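Local atomic coordinates of purine nucleoside phosphorylase (PDB entry 3KHS), a protein that probably catalyses the phosphorolysis of purine nucleosides such as inosine and guanosine, serving purine nucleoside salvage. Residues 131-136 and 188-193; 141-146 and 221-226; 161-166 and 232-237. All blocks are in the same frame, centred on the assembly; numbering follows the deposited sequence.

Interaction 1 of 3, residues 131-136 and 188-193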
loop_
_atom_site.group_PDB
_atom_site.type_symbol
_atom_site.label_atom_id
_atom_site.label_comp_id
_atom_site.label_asym_id
_atom_site.label_seq_id
_atom_site.Cartn_x
_atom_site.Cartn_y
_atom_site.Cartn_z
ATOM N N ASP B 131 -8.295 -7.623 17.705
ATOM C CA ASP B 131 -8.603 -7.164 16.357
ATOM C C ASP B 131 -7.317 -6.691 15.692
ATOM O O ASP B 131 -6.305 -6.532 16.367
ATOM C CB ASP B 131 -9.615 -6.016 16.420
ATOM C CG ASP B 131 -10.335 -5.819 15.108
ATOM O OD1 ASP B 131 -10.283 -6.763 14.317
ATOM O OD2 ASP B 131 -10.968 -4.770 14.855
ATOM N N HIS B 132 -7.332 -6.488 14.375
ATOM C CA HIS B 132 -6.114 -5.997 13.717
ATOM C C HIS B 132 -6.397 -4.935 12.675
ATOM O O HIS B 132 -7.545 -4.683 12.309
ATOM C CB HIS B 132 -5.278 -7.143 13.077
ATOM C CG HIS B 132 -5.848 -7.705 11.801
ATOM N ND1 HIS B 132 -5.853 -9.062 11.525
ATOM C CD2 HIS B 132 -6.464 -7.107 10.749
ATOM C CE1 HIS B 132 -6.460 -9.274 10.369
ATOM N NE2 HIS B 132 -6.839 -8.103 9.877
ATOM N N ILE B 133 -5.320 -4.294 12.241
ATOM C CA ILE B 133 -5.350 -3.274 11.200
ATOM C C ILE B 133 -4.238 -3.726 10.260
ATOM O O ILE B 133 -3.049 -3.626 10.595
ATOM C CB ILE B 133 -4.989 -1.880 11.721
ATOM C CG1 ILE B 133 -6.036 -1.393 12.714
ATOM C CG2 ILE B 133 -4.925 -0.906 10.560
ATOM C CD1 ILE B 133 -5.571 -0.168 13.492
ATOM N N ASN B 134 -4.630 -4.267 9.107
ATOM C CA ASN B 134 -3.672 -4.767 8.126
ATOM C C ASN B 134 -3.459 -3.807 6.967
ATOM O O ASN B 134 -4.108 -3.897 5.923
ATOM C CB ASN B 134 -4.132 -6.133 7.613
ATOM C CG ASN B 134 -3.081 -6.809 6.769
ATOM O OD1 ASN B 134 -1.925 -6.794 7.126
ATOM N ND2 ASN B 134 -3.485 -7.418 5.646
ATOM N N LEU B 135 -2.544 -2.871 7.153
ATOM C CA LEU B 135 -2.282 -1.877 6.106
ATOM C C LEU B 135 -1.914 -2.450 4.733
ATOM O O LEU B 135 -2.490 -2.060 3.740
ATOM C CB LEU B 135 -1.212 -0.896 6.584
ATOM C CG LEU B 135 -1.608 -0.149 7.881
ATOM C CD1 LEU B 135 -0.396 0.606 8.394
ATOM C CD2 LEU B 135 -2.799 0.820 7.643
ATOM N N PRO B 136 -0.989 -3.412 4.665
ATOM C CA PRO B 136 -0.656 -3.938 3.334
ATOM C C PRO B 136 -1.863 -4.554 2.629
ATOM O O PRO B 136 -1.987 -4.479 1.405
ATOM C CB PRO B 136 0.399 -4.990 3.625
ATOM C CG PRO B 136 1.028 -4.529 4.893
ATOM C CD PRO B 136 -0.141 -4.008 5.708
ATOM N N VAL B 188 -5.520 -4.038 20.018
ATOM C CA VAL B 188 -5.488 -4.026 18.570
ATOM C C VAL B 188 -4.089 -4.138 17.972
ATOM O O VAL B 188 -3.208 -3.340 18.307
ATOM C CB VAL B 188 -6.174 -2.742 18.061
ATOM C CG1 VAL B 188 -6.267 -2.763 16.546
ATOM C CG2 VAL B 188 -7.545 -2.617 18.678
ATOM N N TYR B 189 -3.886 -5.122 17.090
ATOM C CA TYR B 189 -2.563 -5.324 16.443
ATOM C C TYR B 189 -2.513 -4.663 15.079
ATOM O O TYR B 189 -3.345 -4.934 14.232
ATOM C CB TYR B 189 -2.237 -6.818 16.269
ATOM C CG TYR B 189 -0.898 -7.101 15.625
ATOM C CD1 TYR B 189 0.195 -7.545 16.379
ATOM C CD2 TYR B 189 -0.742 -6.995 14.241
ATOM C CE1 TYR B 189 1.430 -7.898 15.750
ATOM C CE2 TYR B 189 0.457 -7.337 13.622
ATOM C CZ TYR B 189 1.526 -7.792 14.372
ATOM O OH TYR B 189 2.645 -8.199 13.675
ATOM N N CYS B 190 -1.563 -3.769 14.872
ATOM C CA CYS B 190 -1.448 -3.119 13.564
ATOM C C CYS B 190 -0.306 -3.760 12.788
ATOM O O CYS B 190 0.838 -3.780 13.251
ATOM C CB CYS B 190 -1.192 -1.603 13.685
ATOM S SG CYS B 190 -0.882 -0.744 12.086
ATOM N N CYS B 191 -0.634 -4.281 11.612
ATOM C CA CYS B 191 0.353 -4.928 10.771
ATOM C C CYS B 191 0.862 -4.011 9.660
ATOM O O CYS B 191 0.068 -3.433 8.907
ATOM C CB CYS B 191 -0.254 -6.193 10.134
ATOM S SG CYS B 191 0.939 -7.087 9.101
ATOM N N VAL B 192 2.178 -3.889 9.553
ATOM C CA VAL B 192 2.800 -3.067 8.499
ATOM C C VAL B 192 3.761 -3.946 7.720
ATOM O O VAL B 192 4.142 -5.031 8.185
ATOM C CB VAL B 192 3.609 -1.887 9.072
ATOM C CG1 VAL B 192 2.660 -0.915 9.752
ATOM C CG2 VAL B 192 4.687 -2.411 10.048
ATOM N N ASN B 193 4.179 -3.472 6.552
ATOM C CA ASN B 193 5.079 -4.250 5.731
ATOM C C ASN B 193 6.453 -4.531 6.319
ATOM O O ASN B 193 6.932 -5.664 6.295
ATOM C CB ASN B 193 5.272 -3.593 4.370
ATOM C CG ASN B 193 5.775 -4.580 3.335
ATOM O OD1 ASN B 193 4.982 -5.205 2.632
ATOM N ND2 ASN B 193 7.094 -4.767 3.271
#

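Interaction 2 of 3, residues 141-146 and 221-226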
loop_
_atom_site.group_PDB
_atom_site.type_symbol
_atom_site.label_atom_id
_atom_site.label_comp_id
_atom_site.label_asym_id
_atom_site.label_seq_id
_atom_site.Cartn_x
_atom_site.Cartn_y
_atom_site.Cartn_z
ATOM N N ALA B 141 -1.536 -5.658 -1.254
ATOM C CA ALA B 141 -0.805 -6.831 -0.809
ATOM C C ALA B 141 -1.707 -7.611 0.155
ATOM O O ALA B 141 -1.381 -7.830 1.315
ATOM C CB ALA B 141 0.525 -6.437 -0.158
ATOM N N ASN B 142 -2.867 -7.996 -0.354
ATOM C CA ASN B 142 -3.854 -8.769 0.389
ATOM C C ASN B 142 -3.566 -10.250 0.110
ATOM O O ASN B 142 -3.446 -10.659 -1.032
ATOM C CB ASN B 142 -5.263 -8.401 -0.084
ATOM C CG ASN B 142 -6.337 -8.983 0.812
ATOM O OD1 ASN B 142 -6.588 -10.191 0.790
ATOM N ND2 ASN B 142 -6.953 -8.134 1.633
ATOM N N PRO B 143 -3.485 -11.065 1.151
ATOM C CA PRO B 143 -3.188 -12.495 1.007
ATOM C C PRO B 143 -4.215 -13.338 0.233
ATOM O O PRO B 143 -3.928 -14.454 -0.149
ATOM C CB PRO B 143 -3.015 -12.941 2.456
ATOM C CG PRO B 143 -4.122 -12.159 3.149
ATOM C CD PRO B 143 -4.076 -10.776 2.470
ATOM N N LEU B 144 -5.398 -12.795 0.009
ATOM C CA LEU B 144 -6.433 -13.504 -0.724
ATOM C C LEU B 144 -6.509 -12.978 -2.138
ATOM O O LEU B 144 -7.286 -13.476 -2.950
ATOM C CB LEU B 144 -7.807 -13.328 -0.079
ATOM C CG LEU B 144 -7.917 -13.836 1.348
ATOM C CD1 LEU B 144 -9.284 -13.512 1.887
ATOM C CD2 LEU B 144 -7.665 -15.340 1.359
ATOM N N THR B 145 -5.721 -11.964 -2.458
ATOM C CA THR B 145 -5.776 -11.453 -3.831
ATOM C C THR B 145 -5.497 -12.587 -4.812
ATOM O O THR B 145 -4.579 -13.385 -4.607
ATOM C CB THR B 145 -4.767 -10.317 -4.071
ATOM O OG1 THR B 145 -5.160 -9.165 -3.310
ATOM C CG2 THR B 145 -4.698 -9.966 -5.561
ATOM N N GLY B 146 -6.315 -12.656 -5.862
ATOM C CA GLY B 146 -6.187 -13.696 -6.879
ATOM C C GLY B 146 -7.473 -14.484 -7.037
ATOM O O GLY B 146 -8.502 -14.075 -6.510
ATOM N N GLU B 221 -1.955 -13.796 7.999
ATOM C CA GLU B 221 -2.135 -15.203 8.296
ATOM C C GLU B 221 -3.522 -15.494 8.884
ATOM O O GLU B 221 -4.139 -16.512 8.549
ATOM C CB GLU B 221 -1.056 -15.687 9.249
ATOM C CG GLU B 221 0.330 -15.757 8.626
ATOM C CD GLU B 221 1.398 -15.395 9.639
ATOM O OE1 GLU B 221 1.748 -14.195 9.743
ATOM O OE2 GLU B 221 1.866 -16.305 10.354
ATOM N N THR B 222 -4.021 -14.615 9.748
ATOM C CA THR B 222 -5.347 -14.837 10.330
ATOM C C THR B 222 -6.441 -14.535 9.314
ATOM O O THR B 222 -7.545 -15.064 9.406
ATOM C CB THR B 222 -5.586 -13.981 11.605
ATOM O OG1 THR B 222 -5.550 -12.579 11.267
ATOM C CG2 THR B 222 -4.511 -14.284 12.636
ATOM N N ILE B 223 -6.151 -13.678 8.345
ATOM C CA ILE B 223 -7.154 -13.394 7.327
ATOM C C ILE B 223 -7.391 -14.691 6.539
ATOM O O ILE B 223 -8.518 -15.053 6.243
ATOM C CB ILE B 223 -6.686 -12.340 6.304
ATOM C CG1 ILE B 223 -6.626 -10.957 6.951
ATOM C CG2 ILE B 223 -7.630 -12.357 5.082
ATOM C CD1 ILE B 223 -6.046 -9.906 6.012
ATOM N N VAL B 224 -6.304 -15.366 6.192
ATOM C CA VAL B 224 -6.366 -16.597 5.426
ATOM C C VAL B 224 -6.932 -17.752 6.265
ATOM O O VAL B 224 -7.768 -18.507 5.792
ATOM C CB VAL B 224 -4.979 -16.930 4.887
ATOM C CG1 VAL B 224 -4.984 -18.310 4.247
ATOM C CG2 VAL B 224 -4.545 -15.829 3.899
ATOM N N ALA B 225 -6.490 -17.867 7.507
ATOM C CA ALA B 225 -6.974 -18.898 8.405
ATOM C C ALA B 225 -8.507 -18.775 8.537
ATOM O O ALA B 225 -9.260 -19.736 8.336
ATOM C CB ALA B 225 -6.321 -18.710 9.762
ATOM N N LYS B 226 -8.951 -17.567 8.862
ATOM C CA LYS B 226 -10.366 -17.284 9.059
ATOM C C LYS B 226 -11.160 -17.637 7.829
ATOM O O LYS B 226 -12.252 -18.191 7.914
ATOM C CB LYS B 226 -10.581 -15.808 9.363
ATOM C CG LYS B 226 -11.951 -15.501 9.965
ATOM C CD LYS B 226 -12.111 -16.170 11.327
ATOM C CE LYS B 226 -13.571 -16.322 11.668
ATOM N NZ LYS B 226 -14.242 -15.007 11.701
#

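Interaction 3 of 3, residues 161-166 and 232-237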
loop_
_atom_site.group_PDB
_atom_site.type_symbol
_atom_site.label_atom_id
_atom_site.label_comp_id
_atom_site.label_asym_id
_atom_site.label_seq_id
_atom_site.Cartn_x
_atom_site.Cartn_y
_atom_site.Cartn_z
ATOM N N SER B 161 -14.969 -10.802 12.836
ATOM C CA SER B 161 -14.530 -11.480 14.060
ATOM C C SER B 161 -13.359 -12.417 13.805
ATOM O O SER B 161 -13.456 -13.621 14.036
ATOM C CB SER B 161 -15.672 -12.300 14.676
ATOM O OG SER B 161 -16.781 -11.478 15.008
ATOM N N VAL B 162 -12.256 -11.874 13.321
ATOM C CA VAL B 162 -11.077 -12.673 13.048
ATOM C C VAL B 162 -10.591 -13.411 14.281
ATOM O O VAL B 162 -10.201 -14.578 14.194
ATOM C CB VAL B 162 -9.898 -11.786 12.547
ATOM C CG1 VAL B 162 -8.657 -12.630 12.322
ATOM C CG2 VAL B 162 -10.276 -11.087 11.278
ATOM N N TYR B 163 -10.613 -12.731 15.428
ATOM C CA TYR B 163 -10.116 -13.305 16.669
ATOM C C TYR B 163 -11.225 -13.841 17.589
ATOM O O TYR B 163 -11.913 -13.092 18.271
ATOM C CB TYR B 163 -9.230 -12.237 17.342
ATOM C CG TYR B 163 -8.098 -11.775 16.415
ATOM C CD1 TYR B 163 -6.904 -12.494 16.328
ATOM C CD2 TYR B 163 -8.277 -10.698 15.539
ATOM C CE1 TYR B 163 -5.906 -12.166 15.386
ATOM C CE2 TYR B 163 -7.283 -10.360 14.581
ATOM C CZ TYR B 163 -6.109 -11.102 14.517
ATOM O OH TYR B 163 -5.154 -10.804 13.577
ATOM N N ASP B 164 -11.377 -15.164 17.578
ATOM C CA ASP B 164 -12.387 -15.879 18.352
ATOM C C ASP B 164 -12.554 -15.365 19.790
ATOM O O ASP B 164 -11.637 -15.454 20.615
ATOM C CB ASP B 164 -12.014 -17.353 18.365
ATOM C CG ASP B 164 -13.171 -18.227 18.720
ATOM O OD1 ASP B 164 -14.054 -18.422 17.859
ATOM O OD2 ASP B 164 -13.188 -18.697 19.865
ATOM N N LYS B 165 -13.740 -14.846 20.096
ATOM C CA LYS B 165 -14.004 -14.307 21.426
ATOM C C LYS B 165 -13.798 -15.329 22.528
ATOM O O LYS B 165 -13.265 -14.994 23.597
ATOM C CB LYS B 165 -15.406 -13.712 21.478
ATOM C CG LYS B 165 -15.628 -12.772 20.310
ATOM C CD LYS B 165 -16.889 -11.948 20.411
ATOM C CE LYS B 165 -17.108 -11.170 19.121
ATOM N NZ LYS B 165 -18.241 -10.229 19.260
ATOM N N THR B 166 -14.176 -16.574 22.264
ATOM C CA THR B 166 -13.992 -17.650 23.241
ATOM C C THR B 166 -12.520 -17.957 23.483
ATOM O O THR B 166 -12.083 -18.078 24.626
ATOM C CB THR B 166 -14.694 -18.975 22.781
ATOM O OG1 THR B 166 -16.107 -18.751 22.679
ATOM C CG2 THR B 166 -14.413 -20.136 23.762
ATOM N N CYS B 232 -9.069 -18.473 15.162
ATOM C CA CYS B 232 -7.776 -17.890 15.527
ATOM C C CYS B 232 -7.625 -17.222 16.878
ATOM O O CYS B 232 -8.533 -16.570 17.386
ATOM C CB CYS B 232 -7.372 -16.863 14.482
ATOM S SG CYS B 232 -7.430 -17.492 12.822
ATOM N N LEU B 233 -6.437 -17.392 17.434
ATOM C CA LEU B 233 -6.046 -16.767 18.676
ATOM C C LEU B 233 -4.623 -16.292 18.398
ATOM O O LEU B 233 -3.805 -17.036 17.859
ATOM C CB LEU B 233 -6.040 -17.754 19.810
ATOM C CG LEU B 233 -5.217 -17.270 20.999
ATOM C CD1 LEU B 233 -5.863 -15.995 21.571
ATOM C CD2 LEU B 233 -5.083 -18.391 22.049
ATOM N N ALA B 234 -4.340 -15.040 18.728
ATOM C CA ALA B 234 -3.001 -14.505 18.522
ATOM C C ALA B 234 -2.570 -13.756 19.771
ATOM O O ALA B 234 -3.347 -12.988 20.333
ATOM C CB ALA B 234 -2.995 -13.586 17.324
ATOM N N VAL B 235 -1.342 -14.002 20.211
ATOM C CA VAL B 235 -0.789 -13.342 21.389
ATOM C C VAL B 235 0.552 -12.670 21.029
ATOM O O VAL B 235 1.480 -13.341 20.578
ATOM C CB VAL B 235 -0.532 -14.374 22.537
ATOM C CG1 VAL B 235 0.171 -13.688 23.725
ATOM C CG2 VAL B 235 -1.853 -14.992 23.012
ATOM N N SER B 236 0.654 -11.361 21.235
ATOM C CA SER B 236 1.896 -10.642 20.958
ATOM C C SER B 236 2.725 -10.479 22.235
ATOM O O SER B 236 2.206 -10.154 23.296
ATOM C CB SER B 236 1.622 -9.223 20.411
ATOM O OG SER B 236 1.059 -9.198 19.117
ATOM N N LEU B 237 4.020 -10.712 22.113
ATOM C CA LEU B 237 4.931 -10.508 23.215
ATOM C C LEU B 237 5.386 -9.056 22.963
ATOM O O LEU B 237 5.927 -8.749 21.905
ATOM C CB LEU B 237 6.079 -11.512 23.087
ATOM C CG LEU B 237 7.327 -11.447 23.949
ATOM C CD1 LEU B 237 8.410 -10.768 23.141
ATOM C CD2 LEU B 237 7.072 -10.750 25.259
HETATM O O HOH W 1 -11.412 -17.059 14.741
HETATM O O HOH W 2 -8.764 -15.402 19.651
#

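Interaction 1 of 3, residues 131-136 and 188-193
Tyr189 grips the neighbouring strand with both its backbone N and its backbone O: the N donates to Asp131 O (2.9 Å) and the O accepts from Ile133 N (2.9 Å). A residue bonded in this way to the two neighbours of its partner, here Asp131 and Ile133 around His132, is the mark of a parallel strand pair, and the two short axes run only 18° apart. Two residues on, Cys191 repeats the pattern. Its N donates to Ile133 O over 2.7 Å, while Cys191 O takes Leu135 N in the longest and most bent of the four bonds (3.2 Å, 141° at the hydrogen). The same oxygen is touched by Pro136 CD at 3.3 Å, where the 131-136 backbone turns out of the sheet.

On the face bearing Ile133, Val188 and Cys190, which Asp131 shares, the side-chain contacts between the strands are apolar. Ile133 CD1 meets Val188 CG1 at 4.1 Å, the two side chains crossing obliquely. Leu135 lies side by side with Val192, its CD1 3.7 Å from Val192 CG1, and the same methyl also rests against Cys190 SG.

His132, Tyr189, Asn134 and Cys191 point to the other face. His132 has CG between the backbone N and the carbonyl carbon (chi1 75°), and its ring leads away from Tyr189, with ND1 hydrogen-bonded to Tyr163 OH. Tyr189 sends its OH to Ser217 N, and its side chain lies near a bound Tris and a phosphate ion, probably from the crystallisation liquor but possibly marking a pocket.

Asp131 OD2 accepts from Ala201 N of the third subunit, where Ile133 also packs on Ile205; Pro136 and Val192 meet Leu138 of the second subunit. Within the chain, helix 219-227 covers His132 and Asn134, and Tyr189 packs on strands 107-116 and 126-129.

Interaction 2 of 3, residues 141-146 and 221-226
Pro143 and Val224 bring the two backbones nearest, CA to CA 6.8 Å, where a type I beta turn from Asn142 to Thr145 comes up against helix 219-227. No hydrogen bond joins the two segments; what holds them is four apolar side chains. Val224 CG2 lies against the proline ring, 3.6 Å from Pro143 CB, and the two side chains slide past each other in opposite directions. That methyl stands anti to its own carbonyl carbon, beside the backbone N. Ile223 crosses the proline at about a right angle, with its CG2 4.0 Å from Pro143 CG and its CD1 near both CG and CD, so two of its branches touch the ring.

The turn itself is fastened from within. Thr145 N donates to Asn142 O (3.0 Å), and Asn142 OD1 accepts from Leu144 N at 3.0 Å, in the carbonyl plane and on a lone pair, which makes an Asx turn overlapping the beta turn. Asn142 ND2 then binds Gly137 O in the same chain and Ser196 OG of the third subunit.

Leu144, with CG beside its backbone N (chi1 -60°), divides its methyls between the two helix residues. CD1 meets Ile223 CG2 at 3.8 Å, the side chains crossing aslant, and CD2 comes within 4.1 Å of Val224 CG2. Helix 95-102 flanks the contact through Met97 and Arg98, which pack on Val224, while Leu144 also touches Pro195 of the third subunit and Ile223 touches Ser196 there.

Interaction 3 of 3, residues 161-166 and 232-237
Tyr163 extends its ring beside the strand that carries Ala234, and the ring atom CE1 meets Ala234 CB at 3.8 Å. Its CG lies beside the backbone N (chi1 -56°), and from there the end of the ring comes nearer the strand than the start of the side chain does. One ring face is covered from within its own segment by Val162 CG1, which stands 3.5 Å above the plane, offset toward the rim. The hydroxyl leaves the contact altogether and hydrogen-bonds to Thr222 OG1 of helix 219-227, with His132 as its other partner.

Cys232 does most of the remaining touching. Its CB packs 3.6 Å from Val162 O, while its SG, beside the backbone N (chi1 -52°), lies against Ala225, and the side chain also touches Thr222. Here the loop that leads into helix 165-178 grazes the beginning of strand 231-241, a member of the mixed sheet of the phosphorylase fold, which continues through hydrogen bonds to strands 107-116 and 126-129.

The direct backbone link is slight: Asp164 N to Cys232 O is a weak hydrogen bond, 3.2 Å long and bent to 132° at the hydrogen. Water adds a second link. One molecule donates to Val162 O at 2.8 Å and accepts from Cys232 N, also at 2.8 Å, bridging the two segments; another lies within reach of both Asp164 O and Cys232 O. Asp164 sits at the N-cap of helix 165-178. Its CB faces the strand, 3.7 Å from Cys232 O, but the carboxylate leads away, with OD2 accepting from Leu167 N and forming a salt bridge to Arg231.

In the fold
All three contacts are largely buried, yet interaction 3 lies closest to the middle of the chain; interactions 1 and 2, farther out, both meet the third subunit extensively, whereas interaction 3 reaches it through Val162. Their chemistry follows the elements joined: regular backbone bonding between strands in interaction 1, purely apolar side chains between turn and helix in interaction 2, a weak bond and a water bridge between loop and strand in interaction 3. Interactions 1 and 3 reach the same sheet, where Tyr189 CD1 packs on Ser236 OG. Helix 219-227 connects the set, since Thr222 touches His132 and Val162, Ile223 packs on Asn134, and Lys226 NZ probably hydrogen-bonds to Ser161 O.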